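Local coordinates for protein galectin 2 (Gallus gallus, PDB 2YMZ) that probably binds carbohydrates, as a lectin of the galectin family of beta-galactoside-binding proteins, at residues F7-K12 and I32-K37; S39-H44 and D62-E67; I83-L88 and F92-P97. One frame throughout, in Å; residues are numbered along the deposited sequence.

How the contacts relate
All three contacts belong to one galectin beta-sandwich. Contacts 1 and 2, with centres about 13 Å apart, share the sheet in which strands 30-34 and 40-48 are neighbours; Asn33 OD1 lies 2.6 Å from His44 ND1, a probable hydrogen bond, and Leu34 N lies 2.9 Å from Leu43 O. Contact 3 is a hairpin of the facing sheet. It meets contact 1 where Trp11 CZ2 lies 3.5 Å from Val85 O, and contact 2 where Ala42 CB lies 3.7 Å from Phe92 CZ. The paired aromatic rings of contact 2 lie where galectins typically bind sugar, whereas contacts 1 and 3 contribute to the apolar interior.

Contact 1. Residues F7-K12 and I32-K37; sequences FNLDWK and INLGCK
The two methyl branches of Leu34 divide the contact between them. CD1 lies 4.2 Å from CZ3 of Trp11, approaching the indole at an oblique angle, while CD2 meets CD1 of Leu9 at 4.3 Å. These are loose, wholly apolar touches that bury about 100 Å² in total, and the backbones stay well apart, with the CA atoms of Trp11 and Leu34 separated by 9.7 Å. Leu34 has CG beside its own backbone N (chi1 -76°), and its side chain leaves the backbone toward 7-12, which lets the fork at CG serve both partners. Trp11 answers with CG turned away from its backbone N (chi1 -160°), presenting the six-membered end of the indole to the leucine.

The gap between the two backbones is spanned by strand 112-120, which pairs with both 11-12 and 30-34: Leu9 and Trp11 bond through their backbones to Ser114 and Ile113, and Asn33 bonds to Asn117. Leu9 and Leu34 both rest on Leu116 of that strand. From the facing sheet of the galectin beta-sandwich, Met17 touches Leu9, Trp11 and Leu34, so the cluster belongs to the core between the sheets. Trp11 NE1 makes weak hydrogen bonds to the carbonyl oxygens of Thr16 and Glu130.

Farther out, the chain after Leu34 turns a corner at Gly35 and Cys36, and Cys36 and Lys37 form a classic beta bulge opposite Asp40. At the other end, the ring of Phe7 meets Tyr115, and Phe7 also packs on Arg2 of the second subunit.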
loop_
_atom_site.group_PDB
_atom_site.type_symbol
_atom_site.label_atom_id
_atom_site.label_comp_id
_atom_site.label_asym_id
_atom_site.label_seq_id
_atom_site.Cartn_x
_atom_site.Cartn_y
_atom_site.Cartn_z
ATOM N N PHE A 7 -5.271 -3.552 5.042
ATOM C CA PHE A 7 -6.383 -4.165 5.771
ATOM C C PHE A 7 -7.651 -3.347 5.465
ATOM O O PHE A 7 -7.579 -2.234 4.907
ATOM C CB PHE A 7 -6.122 -4.184 7.278
ATOM C CG PHE A 7 -4.846 -4.869 7.671
ATOM C CD1 PHE A 7 -3.654 -4.146 7.745
ATOM C CD2 PHE A 7 -4.831 -6.230 7.936
ATOM C CE1 PHE A 7 -2.459 -4.779 8.069
ATOM C CE2 PHE A 7 -3.615 -6.870 8.284
ATOM C CZ PHE A 7 -2.450 -6.144 8.370
ATOM N N ASN A 8 -8.823 -3.895 5.733
ATOM C CA ASN A 8 -9.991 -3.007 5.525
ATOM C C ASN A 8 -10.147 -2.421 4.122
ATOM O O ASN A 8 -10.728 -1.315 3.928
ATOM C CB ASN A 8 -9.969 -1.880 6.587
ATOM C CG ASN A 8 -9.858 -2.435 8.006
ATOM O OD1 ASN A 8 -8.911 -2.143 8.780
ATOM N ND2 ASN A 8 -10.766 -3.327 8.314
ATOM N N LEU A 9 -9.671 -3.156 3.103
ATOM C CA LEU A 9 -10.020 -2.758 1.761
ATOM C C LEU A 9 -11.519 -3.056 1.850
ATOM O O LEU A 9 -12.039 -3.640 2.811
ATOM C CB LEU A 9 -9.408 -3.676 0.695
ATOM C CG LEU A 9 -7.940 -3.712 0.362
ATOM C CD1 LEU A 9 -7.649 -4.935 -0.502
ATOM C CD2 LEU A 9 -7.594 -2.455 -0.417
ATOM N N ASP A 10 -12.231 -2.615 0.884
ATOM C CA ASP A 10 -13.618 -2.884 0.953
ATOM C C ASP A 10 -13.783 -3.123 -0.498
ATOM O O ASP A 10 -14.520 -2.418 -1.169
ATOM C CB ASP A 10 -14.338 -1.597 1.461
ATOM C CG ASP A 10 -15.849 -1.667 1.313
ATOM O OD1 ASP A 10 -16.392 -2.762 1.150
ATOM O OD2 ASP A 10 -16.503 -0.608 1.348
ATOM N N TRP A 11 -13.027 -4.115 -1.027
ATOM C CA TRP A 11 -13.002 -4.299 -2.455
ATOM C C TRP A 11 -14.076 -5.292 -2.870
ATOM O O TRP A 11 -14.107 -6.430 -2.366
ATOM C CB TRP A 11 -11.642 -4.872 -2.910
ATOM C CG TRP A 11 -11.315 -4.681 -4.385
ATOM C CD1 TRP A 11 -11.437 -3.550 -5.115
ATOM C CD2 TRP A 11 -10.695 -5.639 -5.238
ATOM N NE1 TRP A 11 -11.004 -3.743 -6.374
ATOM C CE2 TRP A 11 -10.517 -5.023 -6.481
ATOM C CE3 TRP A 11 -10.289 -6.983 -5.070
ATOM C CZ2 TRP A 11 -9.957 -5.678 -7.571
ATOM C CZ3 TRP A 11 -9.723 -7.650 -6.173
ATOM C CH2 TRP A 11 -9.551 -6.990 -7.396
ATOM N N LYS A 12 -14.930 -4.866 -3.799
ATOM C CA LYS A 12 -16.109 -5.657 -4.166
ATOM C C LYS A 12 -16.171 -5.967 -5.625
ATOM O O LYS A 12 -15.464 -5.417 -6.503
ATOM C CB LYS A 12 -17.410 -4.875 -3.777
ATOM C CG LYS A 12 -17.731 -4.896 -2.271
ATOM C CD LYS A 12 -19.186 -4.465 -1.993
ATOM C CE LYS A 12 -19.734 -5.054 -0.698
ATOM N NZ LYS A 12 -19.269 -4.327 0.520
ATOM N N ILE A 32 1.064 -11.829 -4.992
ATOM C CA ILE A 32 0.045 -10.790 -4.670
ATOM C C ILE A 32 -1.057 -11.703 -4.078
ATOM O O ILE A 32 -1.588 -12.644 -4.754
ATOM C CB ILE A 32 -0.459 -10.152 -5.965
ATOM C CG1 ILE A 32 0.626 -9.246 -6.549
ATOM C CG2 ILE A 32 -1.708 -9.295 -5.709
ATOM C CD1 ILE A 32 0.385 -8.791 -7.979
ATOM N N ASN A 33 -1.416 -11.422 -2.810
ATOM C CA ASN A 33 -2.401 -12.243 -2.061
ATOM C C ASN A 33 -3.628 -11.357 -1.662
ATOM O O ASN A 33 -3.442 -10.353 -1.052
ATOM C CB ASN A 33 -1.750 -12.723 -0.812
ATOM C CG ASN A 33 -0.629 -13.759 -1.128
ATOM O OD1 ASN A 33 -0.875 -14.635 -1.902
ATOM N ND2 ASN A 33 0.507 -13.642 -0.539
ATOM N N LEU A 34 -4.805 -11.811 -2.008
ATOM C CA LEU A 34 -6.052 -11.024 -1.813
ATOM C C LEU A 34 -7.013 -11.940 -1.051
ATOM O O LEU A 34 -7.222 -13.099 -1.416
ATOM C CB LEU A 34 -6.635 -10.639 -3.127
ATOM C CG LEU A 34 -5.813 -9.475 -3.736
ATOM C CD1 LEU A 34 -6.007 -9.485 -5.251
ATOM C CD2 LEU A 34 -6.237 -8.116 -3.091
ATOM N N GLY A 35 -7.541 -11.438 0.075
ATOM C CA GLY A 35 -8.540 -12.288 0.744
ATOM C C GLY A 35 -9.154 -11.564 1.901
ATOM O O GLY A 35 -9.387 -10.388 1.844
ATOM N N CYS A 36 -9.390 -12.304 2.971
ATOM C CA CYS A 36 -9.933 -11.601 4.106
ATOM C C CYS A 36 -8.991 -11.461 5.277
ATOM O O CYS A 36 -9.278 -10.619 6.153
ATOM C CB CYS A 36 -11.318 -12.129 4.443
ATOM S SG CYS A 36 -11.208 -13.624 5.375
ATOM N N LYS A 37 -7.856 -12.197 5.278
ATOM C CA LYS A 37 -6.780 -12.026 6.226
ATOM C C LYS A 37 -5.609 -12.898 5.763
ATOM O O LYS A 37 -5.713 -13.546 4.729
ATOM C CB LYS A 37 -7.263 -12.454 7.640
ATOM C CG LYS A 37 -7.703 -13.911 7.686
ATOM C CD LYS A 37 -8.119 -14.275 9.132
ATOM C CE LYS A 37 -9.473 -13.711 9.496
ATOM N NZ LYS A 37 -10.170 -14.595 10.481
#

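Contact 2. Residues S39-H44 and D62-E67; sequences SDLALH and DNWQQE
The indole of Trp64 reaches His44 in an edge-to-face aromatic pair, with ring centroids 4.5 Å apart and planes at 53°. CH2 of the tryptophan sits over one face of the imidazole, offset toward its rim and 3.4 Å from His44 CG, and the neighbouring CZ3 lies close to His44 CB. The histidine places its ring by swinging CG away from the backbone N (chi1 159°), and the bond of ND1 to Asn33 should limit the rotation of the imidazole.

Apolar packing is slighter: CD1 of Leu41 approaches Trp64 CH2 at 4.0 Å, so this one corner of the indole touches both side chains.

The polar link is at the far end. Asp62 N donates to Ser39 O over 2.8 Å, on a lone pair of the carbonyl, and the Asp62 carboxylate leans against Ser39, with OD1 3.4 Å from CB. A bond from Gln65 NE2 to Asn63 O (3.3 Å) folds the glutamine back within 62-67.

Trp64 also packs on Asn57 of the intervening strand 53-60. His44, Asn57, Trp64, Glu67 and Arg69 are consistent with the galectin carbohydrate-recognition signature, in which the tryptophan stacks on galactose, so Trp64 probably does so here.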
loop_
_atom_site.group_PDB
_atom_site.type_symbol
_atom_site.label_atom_id
_atom_site.label_comp_id
_atom_site.label_asym_id
_atom_site.label_seq_id
_atom_site.Cartn_x
_atom_site.Cartn_y
_atom_site.Cartn_z
ATOM N N SER A 39 -4.493 -15.702 6.483
ATOM C CA SER A 39 -4.724 -17.149 6.450
ATOM C C SER A 39 -5.917 -17.578 5.583
ATOM O O SER A 39 -6.229 -18.744 5.436
ATOM C CB SER A 39 -4.945 -17.579 7.905
ATOM O OG SER A 39 -6.048 -16.869 8.405
ATOM N N ASP A 40 -6.608 -16.621 4.991
ATOM C CA ASP A 40 -7.766 -16.875 4.178
ATOM C C ASP A 40 -7.674 -16.021 2.899
ATOM O O ASP A 40 -7.941 -14.818 2.918
ATOM C CB ASP A 40 -9.058 -16.550 4.937
ATOM C CG ASP A 40 -9.385 -17.617 5.961
ATOM O OD1 ASP A 40 -9.791 -18.711 5.521
ATOM O OD2 ASP A 40 -9.106 -17.401 7.160
ATOM N N LEU A 41 -7.281 -16.626 1.781
ATOM C CA LEU A 41 -7.053 -15.892 0.531
ATOM C C LEU A 41 -7.908 -16.390 -0.608
ATOM O O LEU A 41 -7.997 -17.606 -0.845
ATOM C CB LEU A 41 -5.554 -16.079 0.090
ATOM C CG LEU A 41 -4.506 -15.591 1.128
ATOM C CD1 LEU A 41 -3.068 -15.906 0.649
ATOM C CD2 LEU A 41 -4.650 -14.062 1.341
ATOM N N ALA A 42 -8.607 -15.466 -1.266
ATOM C CA ALA A 42 -9.305 -15.749 -2.501
ATOM C C ALA A 42 -8.355 -15.969 -3.670
ATOM O O ALA A 42 -8.627 -16.795 -4.532
ATOM C CB ALA A 42 -10.305 -14.644 -2.802
ATOM N N LEU A 43 -7.229 -15.236 -3.671
ATOM C CA LEU A 43 -6.349 -15.265 -4.851
ATOM C C LEU A 43 -4.923 -15.147 -4.312
ATOM O O LEU A 43 -4.550 -14.127 -3.678
ATOM C CB LEU A 43 -6.677 -14.159 -5.859
ATOM C CG LEU A 43 -5.698 -14.039 -7.090
ATOM C CD1 LEU A 43 -5.547 -15.367 -7.834
ATOM C CD2 LEU A 43 -6.058 -12.904 -8.054
ATOM N N HIS A 44 -4.099 -16.161 -4.584
ATOM C CA HIS A 44 -2.667 -16.017 -4.388
ATOM C C HIS A 44 -2.094 -16.137 -5.794
ATOM O O HIS A 44 -2.262 -17.188 -6.437
ATOM C CB HIS A 44 -2.218 -17.180 -3.452
ATOM C CG HIS A 44 -0.739 -17.561 -3.469
ATOM N ND1 HIS A 44 0.217 -16.893 -2.738
ATOM C CD2 HIS A 44 -0.096 -18.620 -4.056
ATOM C CE1 HIS A 44 1.397 -17.501 -2.891
ATOM N NE2 HIS A 44 1.209 -18.583 -3.640
ATOM N N ASP A 62 -5.489 -21.277 6.403
ATOM C CA ASP A 62 -4.074 -21.638 6.246
ATOM C C ASP A 62 -3.825 -23.022 5.580
ATOM O O ASP A 62 -2.700 -23.505 5.627
ATOM C CB ASP A 62 -3.297 -21.510 7.585
ATOM C CG ASP A 62 -2.685 -20.120 7.802
ATOM O OD1 ASP A 62 -2.336 -19.433 6.818
ATOM O OD2 ASP A 62 -2.528 -19.706 8.983
ATOM N N ASN A 63 -4.866 -23.624 4.983
ATOM C CA ASN A 63 -4.762 -24.789 4.049
ATOM C C ASN A 63 -4.765 -24.392 2.572
ATOM O O ASN A 63 -5.784 -23.914 2.059
ATOM C CB ASN A 63 -5.933 -25.748 4.212
ATOM C CG ASN A 63 -5.943 -26.396 5.570
ATOM O OD1 ASN A 63 -4.880 -26.566 6.176
ATOM N ND2 ASN A 63 -7.137 -26.713 6.086
ATOM N N TRP A 64 -3.650 -24.645 1.873
ATOM C CA TRP A 64 -3.621 -24.423 0.421
ATOM C C TRP A 64 -4.510 -25.398 -0.336
ATOM O O TRP A 64 -4.535 -26.627 -0.053
ATOM C CB TRP A 64 -2.155 -24.528 -0.021
ATOM C CG TRP A 64 -1.380 -23.381 0.439
ATOM C CD1 TRP A 64 -0.437 -23.372 1.381
ATOM C CD2 TRP A 64 -1.468 -22.008 -0.073
ATOM N NE1 TRP A 64 0.092 -22.089 1.519
ATOM C CE2 TRP A 64 -0.545 -21.242 0.642
ATOM C CE3 TRP A 64 -2.251 -21.391 -1.059
ATOM C CZ2 TRP A 64 -0.379 -19.847 0.443
ATOM C CZ3 TRP A 64 -2.105 -19.961 -1.242
ATOM C CH2 TRP A 64 -1.168 -19.244 -0.515
ATOM N N GLN A 65 -5.236 -24.895 -1.329
ATOM C CA GLN A 65 -6.137 -25.689 -2.147
ATOM C C GLN A 65 -5.419 -26.178 -3.384
ATOM O O GLN A 65 -4.196 -26.251 -3.371
ATOM C CB GLN A 65 -7.408 -24.873 -2.503
ATOM C CG GLN A 65 -7.976 -24.266 -1.242
ATOM C CD GLN A 65 -8.739 -25.279 -0.469
ATOM O OE1 GLN A 65 -9.807 -25.739 -0.917
ATOM N NE2 GLN A 65 -8.228 -25.629 0.708
ATOM N N GLN A 66 -6.165 -26.530 -4.381
ATOM C CA GLN A 66 -5.609 -27.011 -5.659
ATOM C C GLN A 66 -5.168 -25.841 -6.553
ATOM O O GLN A 66 -6.000 -24.971 -6.883
ATOM C CB GLN A 66 -6.608 -27.875 -6.356
ATOM C CG GLN A 66 -6.203 -28.289 -7.748
ATOM C CD GLN A 66 -7.094 -29.408 -8.217
ATOM O OE1 GLN A 66 -7.602 -30.202 -7.397
ATOM N NE2 GLN A 66 -7.333 -29.461 -9.527
ATOM N N GLU A 67 -3.884 -25.825 -6.964
ATOM C CA GLU A 67 -3.358 -24.694 -7.753
ATOM C C GLU A 67 -3.674 -24.781 -9.245
ATOM O O GLU A 67 -3.954 -25.888 -9.810
ATOM C CB GLU A 67 -1.835 -24.507 -7.437
ATOM C CG GLU A 67 -0.909 -25.292 -8.425
ATOM C CD GLU A 67 -0.963 -26.766 -8.322
ATOM O OE1 GLU A 67 -1.671 -27.362 -7.427
ATOM O OE2 GLU A 67 -0.232 -27.378 -9.137
#

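Contact 3. Residues I83-L88 and F92-P97; sequences IIVEFL and FLVKLP
Strands 83-88 and 92-95 run antiparallel, their axes 4.7 Å apart at 163°, and the hydrogen-bonded pairs Ile84-Lys95 and Glu86-Leu93 each contribute two backbone bonds.

On the side of the sheet carrying Val85, Phe87, Phe92 and Val94, the two phenylalanines lie next to each other, pointing the same way. CE1 of Phe92 stands over one face of the Phe87 ring, 3.7 Å from its CD1, and the planes are inclined at 40°. Ile83 CG2 presses tightly on Val94 CG1 at 3.5 Å. Phe92 and Val94 continue onto Ala42 and Leu43 of the facing sheet.

Across the other side, Glu86 and Lys95 form a diagonal salt bridge, weak as a hydrogen bond at 3.3 Å between OE2 and NZ. Both chains run extended beyond CG, and the glutamate lies alongside Leu93, whose CD2 is 3.4 Å from Glu86 OE1. Leu88 CD1 touches the same Leu93 CD2 at 3.9 Å.

The whole is a beta hairpin of the five-stranded sheet, with its apolar side turned into the interior of the galectin beta-sandwich.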
loop_
_atom_site.group_PDB
_atom_site.type_symbol
_atom_site.label_atom_id
_atom_site.label_comp_id
_atom_site.label_asym_id
_atom_site.label_seq_id
_atom_site.Cartn_x
_atom_site.Cartn_y
_atom_site.Cartn_z
ATOM N N ILE A 83 0.487 -4.831 -13.149
ATOM C CA ILE A 83 -0.449 -5.993 -13.070
ATOM C C ILE A 83 -1.871 -5.406 -12.748
ATOM O O ILE A 83 -1.997 -4.638 -11.832
ATOM C CB ILE A 83 0.041 -6.932 -11.964
ATOM C CG1 ILE A 83 1.394 -7.553 -12.419
ATOM C CG2 ILE A 83 -0.923 -8.085 -11.789
ATOM C CD1 ILE A 83 2.297 -8.181 -11.371
ATOM N N ILE A 84 -2.901 -5.824 -13.468
ATOM C CA ILE A 84 -4.241 -5.301 -13.139
ATOM C C ILE A 84 -5.088 -6.500 -12.699
ATOM O O ILE A 84 -5.042 -7.512 -13.397
ATOM C CB ILE A 84 -4.870 -4.718 -14.380
ATOM C CG1 ILE A 84 -4.042 -3.480 -14.736
ATOM C CG2 ILE A 84 -6.340 -4.313 -14.063
ATOM C CD1 ILE A 84 -4.306 -2.804 -16.059
ATOM N N VAL A 85 -5.737 -6.409 -11.554
ATOM C CA VAL A 85 -6.606 -7.494 -11.060
ATOM C C VAL A 85 -8.029 -6.951 -11.109
ATOM O O VAL A 85 -8.266 -5.808 -10.680
ATOM C CB VAL A 85 -6.314 -7.835 -9.618
ATOM C CG1 VAL A 85 -7.108 -9.121 -9.252
ATOM C CG2 VAL A 85 -4.785 -8.116 -9.414
ATOM N N GLU A 86 -8.967 -7.785 -11.582
ATOM C CA GLU A 86 -10.385 -7.403 -11.534
ATOM C C GLU A 86 -11.189 -8.443 -10.819
ATOM O O GLU A 86 -10.903 -9.666 -10.994
ATOM C CB GLU A 86 -10.851 -7.280 -12.923
ATOM C CG GLU A 86 -10.427 -5.923 -13.402
ATOM C CD GLU A 86 -10.373 -5.851 -14.870
ATOM O OE1 GLU A 86 -10.640 -6.892 -15.490
ATOM O OE2 GLU A 86 -10.049 -4.735 -15.380
ATOM N N PHE A 87 -12.109 -7.958 -9.973
ATOM C CA PHE A 87 -12.935 -8.801 -9.141
ATOM C C PHE A 87 -14.235 -8.956 -9.950
ATOM O O PHE A 87 -15.042 -7.992 -10.049
ATOM C CB PHE A 87 -13.136 -8.099 -7.791
ATOM C CG PHE A 87 -13.862 -8.922 -6.747
ATOM C CD1 PHE A 87 -14.619 -10.050 -7.095
ATOM C CD2 PHE A 87 -13.868 -8.487 -5.437
ATOM C CE1 PHE A 87 -15.303 -10.776 -6.146
ATOM C CE2 PHE A 87 -14.543 -9.235 -4.444
ATOM C CZ PHE A 87 -15.276 -10.355 -4.820
ATOM N N LEU A 88 -14.378 -10.081 -10.639
ATOM C CA LEU A 88 -15.492 -10.210 -11.558
ATOM C C LEU A 88 -16.520 -11.260 -11.068
ATOM O O LEU A 88 -16.727 -12.277 -11.721
ATOM C CB LEU A 88 -14.998 -10.468 -12.983
ATOM C CG LEU A 88 -14.135 -9.365 -13.587
ATOM C CD1 LEU A 88 -13.735 -9.776 -14.964
ATOM C CD2 LEU A 88 -14.849 -8.033 -13.653
ATOM N N PHE A 92 -11.740 -14.055 -10.616
ATOM C CA PHE A 92 -10.740 -12.977 -10.703
ATOM C C PHE A 92 -10.062 -13.026 -12.048
ATOM O O PHE A 92 -9.773 -14.104 -12.628
ATOM C CB PHE A 92 -9.749 -13.137 -9.552
ATOM C CG PHE A 92 -10.411 -13.082 -8.210
ATOM C CD1 PHE A 92 -10.791 -11.847 -7.639
ATOM C CD2 PHE A 92 -10.735 -14.228 -7.551
ATOM C CE1 PHE A 92 -11.433 -11.810 -6.419
ATOM C CE2 PHE A 92 -11.372 -14.209 -6.325
ATOM C CZ PHE A 92 -11.729 -12.985 -5.744
ATOM N N LEU A 93 -9.763 -11.849 -12.578
ATOM C CA LEU A 93 -9.099 -11.863 -13.805
ATOM C C LEU A 93 -7.828 -11.013 -13.561
ATOM O O LEU A 93 -7.942 -9.884 -13.074
ATOM C CB LEU A 93 -10.024 -11.220 -14.830
ATOM C CG LEU A 93 -9.546 -11.104 -16.265
ATOM C CD1 LEU A 93 -9.792 -12.412 -17.011
ATOM C CD2 LEU A 93 -10.343 -9.985 -16.936
ATOM N N VAL A 94 -6.651 -11.514 -13.960
ATOM C CA VAL A 94 -5.405 -10.767 -13.815
ATOM C C VAL A 94 -4.902 -10.431 -15.220
ATOM O O VAL A 94 -4.559 -11.336 -16.031
ATOM C CB VAL A 94 -4.337 -11.531 -12.996
ATOM C CG1 VAL A 94 -3.119 -10.587 -12.753
ATOM C CG2 VAL A 94 -4.899 -11.990 -11.636
ATOM N N LYS A 95 -4.794 -9.144 -15.535
ATOM C CA LYS A 95 -4.268 -8.783 -16.875
ATOM C C LYS A 95 -2.793 -8.470 -16.805
ATOM O O LYS A 95 -2.322 -7.679 -15.959
ATOM C CB LYS A 95 -4.957 -7.539 -17.426
ATOM C CG LYS A 95 -6.442 -7.674 -17.530
ATOM C CD LYS A 95 -6.948 -6.401 -18.223
ATOM C CE LYS A 95 -8.447 -6.280 -17.986
ATOM N NZ LYS A 95 -8.875 -4.910 -18.431
ATOM N N LEU A 96 -2.045 -9.117 -17.682
ATOM C CA LEU A 96 -0.585 -8.976 -17.640
ATOM C C LEU A 96 -0.152 -7.948 -18.686
ATOM O O LEU A 96 -0.907 -7.634 -19.626
ATOM C CB LEU A 96 0.077 -10.325 -17.901
ATOM C CG LEU A 96 -0.369 -11.595 -17.147
ATOM C CD1 LEU A 96 0.363 -12.878 -17.547
ATOM C CD2 LEU A 96 -0.265 -11.344 -15.659
ATOM N N PRO A 97 1.086 -7.469 -18.576
ATOM C CA PRO A 97 1.594 -6.408 -19.514
ATOM C C PRO A 97 1.457 -6.773 -20.990
ATOM O O PRO A 97 1.049 -5.918 -21.811
ATOM C CB PRO A 97 3.055 -6.324 -19.141
ATOM C CG PRO A 97 3.061 -6.649 -17.642
ATOM C CD PRO A 97 2.036 -7.759 -17.495
#